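Local atomic coordinates of IclR family transcriptional regulator (Brucella abortus, PDB entry 5WHM), a protein that probably represses transcription, binding DNA through a helix-turn-helix domain joined to a C-terminal domain of the IclR family. Residues A161-M166 with T172-H177. Residues are numbered along the deposited sequence; the frame is centred on the assembly and turned at random.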
loop_
_atom_site.group_PDB
_atom_site.type_symbol
_atom_site.label_atom_id
_atom_site.label_comp_id
_atom_site.label_asym_id
_atom_site.label_seq_id
_atom_site.Cartn_x
_atom_site.Cartn_y
_atom_site.Cartn_z
ATOM N N ALA C 161 11.461 -8.077 -19.526
ATOM C CA ALA C 161 11.170 -6.921 -20.359
ATOM C C ALA C 161 11.715 -5.658 -19.717
ATOM O O ALA C 161 12.197 -4.760 -20.410
ATOM C CB ALA C 161 9.652 -6.790 -20.565
ATOM N N CYS C 162 11.633 -5.571 -18.385
ATOM C CA CYS C 162 12.194 -4.414 -17.692
ATOM C C CYS C 162 13.696 -4.350 -17.919
ATOM O O CYS C 162 14.239 -3.291 -18.260
ATOM C CB CYS C 162 11.880 -4.496 -16.207
ATOM S SG CYS C 162 12.452 -3.031 -15.262
ATOM N N LEU C 163 14.380 -5.495 -17.766
ATOM C CA LEU C 163 15.829 -5.515 -17.967
ATOM C C LEU C 163 16.195 -5.176 -19.400
ATOM O O LEU C 163 17.226 -4.532 -19.635
ATOM C CB LEU C 163 16.407 -6.875 -17.588
ATOM C CG LEU C 163 16.533 -7.127 -16.083
ATOM C CD1 LEU C 163 16.742 -8.615 -15.795
ATOM C CD2 LEU C 163 17.647 -6.277 -15.437
ATOM N N ALA C 164 15.356 -5.579 -20.364
ATOM C CA ALA C 164 15.680 -5.386 -21.774
ATOM C C ALA C 164 15.539 -3.932 -22.199
ATOM O O ALA C 164 16.206 -3.512 -23.145
ATOM C CB ALA C 164 14.778 -6.262 -22.651
ATOM N N ALA C 165 14.609 -3.187 -21.581
ATOM C CA ALA C 165 14.353 -1.781 -21.901
ATOM C C ALA C 165 15.333 -0.846 -21.224
ATOM O O ALA C 165 15.346 0.352 -21.526
ATOM C CB ALA C 165 12.931 -1.375 -21.478
HETATM N N MSE C 166 16.124 -1.367 -20.303
HETATM C CA MSE C 166 17.112 -0.601 -19.573
HETATM C C MSE C 166 18.307 -0.172 -20.384
HETATM O O MSE C 166 18.657 -0.819 -21.371
HETATM C CB MSE C 166 17.618 -1.424 -18.409
HETATM C CG MSE C 166 17.164 -0.937 -17.094
HETATM SE SE MSE C 166 17.820 -2.217 -15.835
HETATM C CE MSE C 166 16.078 -2.501 -14.977
ATOM N N THR C 172 23.650 -4.264 -16.570
ATOM C CA THR C 172 24.816 -5.031 -16.143
ATOM C C THR C 172 25.047 -4.897 -14.641
ATOM O O THR C 172 25.334 -5.891 -13.962
ATOM C CB THR C 172 26.056 -4.586 -16.931
ATOM O OG1 THR C 172 25.645 -3.961 -18.158
ATOM C CG2 THR C 172 26.935 -5.799 -17.260
ATOM N N PHE C 173 24.917 -3.679 -14.105
ATOM C CA PHE C 173 25.020 -3.464 -12.661
ATOM C C PHE C 173 24.024 -4.321 -11.884
ATOM O O PHE C 173 24.384 -4.969 -10.896
ATOM C CB PHE C 173 24.799 -1.986 -12.337
ATOM C CG PHE C 173 24.858 -1.682 -10.875
ATOM C CD1 PHE C 173 26.009 -1.952 -10.147
ATOM C CD2 PHE C 173 23.769 -1.122 -10.221
ATOM C CE1 PHE C 173 26.071 -1.679 -8.795
ATOM C CE2 PHE C 173 23.832 -0.842 -8.866
ATOM C CZ PHE C 173 24.985 -1.125 -8.157
ATOM N N ILE C 174 22.754 -4.318 -12.305
ATOM C CA ILE C 174 21.751 -5.156 -11.647
ATOM C C ILE C 174 22.120 -6.629 -11.781
ATOM O O ILE C 174 22.056 -7.392 -10.810
ATOM C CB ILE C 174 20.354 -4.878 -12.230
ATOM C CG1 ILE C 174 19.822 -3.526 -11.765
ATOM C CG2 ILE C 174 19.397 -6.001 -11.870
ATOM C CD1 ILE C 174 18.593 -3.088 -12.525
ATOM N N LEU C 175 22.505 -7.050 -12.992
ATOM C CA LEU C 175 22.847 -8.454 -13.235
ATOM C C LEU C 175 24.101 -8.872 -12.471
ATOM O O LEU C 175 24.144 -9.967 -11.895
ATOM C CB LEU C 175 23.039 -8.706 -14.729
ATOM C CG LEU C 175 21.804 -8.560 -15.621
ATOM C CD1 LEU C 175 22.113 -9.131 -16.987
ATOM C CD2 LEU C 175 20.589 -9.227 -15.010
ATOM N N GLU C 176 25.134 -8.025 -12.462
ATOM C CA GLU C 176 26.287 -8.296 -11.609
ATOM C C GLU C 176 25.837 -8.508 -10.175
ATOM O O GLU C 176 26.328 -9.404 -9.485
ATOM C CB GLU C 176 27.301 -7.152 -11.705
ATOM N N HIS C 177 24.845 -7.732 -9.740
ATOM C CA HIS C 177 24.280 -7.874 -8.405
ATOM C C HIS C 177 23.517 -9.186 -8.240
ATOM O O HIS C 177 23.516 -9.776 -7.153
ATOM C CB HIS C 177 23.359 -6.688 -8.121
ATOM C CG HIS C 177 23.408 -6.232 -6.711
ATOM N ND1 HIS C 177 22.571 -6.736 -5.741
ATOM C CD2 HIS C 177 24.223 -5.348 -6.090
ATOM C CE1 HIS C 177 22.855 -6.167 -4.584
ATOM N NE2 HIS C 177 23.856 -5.323 -4.769
#
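Ile174 meets both Leu163 and the selenomethionine Met166, dividing the work between the two branches of its side chain. From CB, the short branch CG2 lies beside the carbonyl carbon and touches CD2 of Leu163 at 4.0 Å. The longer branch leaves on the other side: CG1 stands anti to the carbonyl carbon (chi1 -73°), and from there an extended chi2 carries CD1 out to the end of Met166. There Ile174 CD1 lies 3.5 Å from SE of Met166 and 3.6 Å from its CE, a close apolar contact in which the two side chains cross at about a right angle. A branched, rigid residue suits this place because its two arms reach separate partners, whereas Met166, just past the end of helix 157-165, is long and flexible; its extended chi2 (176°) carries SE to Ile174 CD1, and the bend at chi3 (-128°) folds CE back against the same atom.

Leu163 is forked too. Its CD2, besides touching Ile174, comes within 4.2 Å of CD2 of Leu175, and its CD1 reaches that same Leu175 atom at 4.0 Å. Both leucines also touch Leu193 of helix 186-203, which therefore takes part in the same apolar cluster; Leu153 and Arg124 add contacts to Ile174. All four residues are buried, and their apolar side chains need no polar partners there. The backbones stay well apart, with the CA atoms of Leu163 and Ile174 8.7 Å from each other, and the side chains meet through their methyl groups and the selenium. Near the C-terminal end of helix 157-165, O of Leu163 accepts a hydrogen bond from NE of Arg171, tying the two helices together. The arrangement is a pair of consecutive helices, 157-165 and 168-181, joined by a short turn and packed through apolar side chains beside the antiparallel sheet of the GAF-like C-terminal domain of IclR regulators.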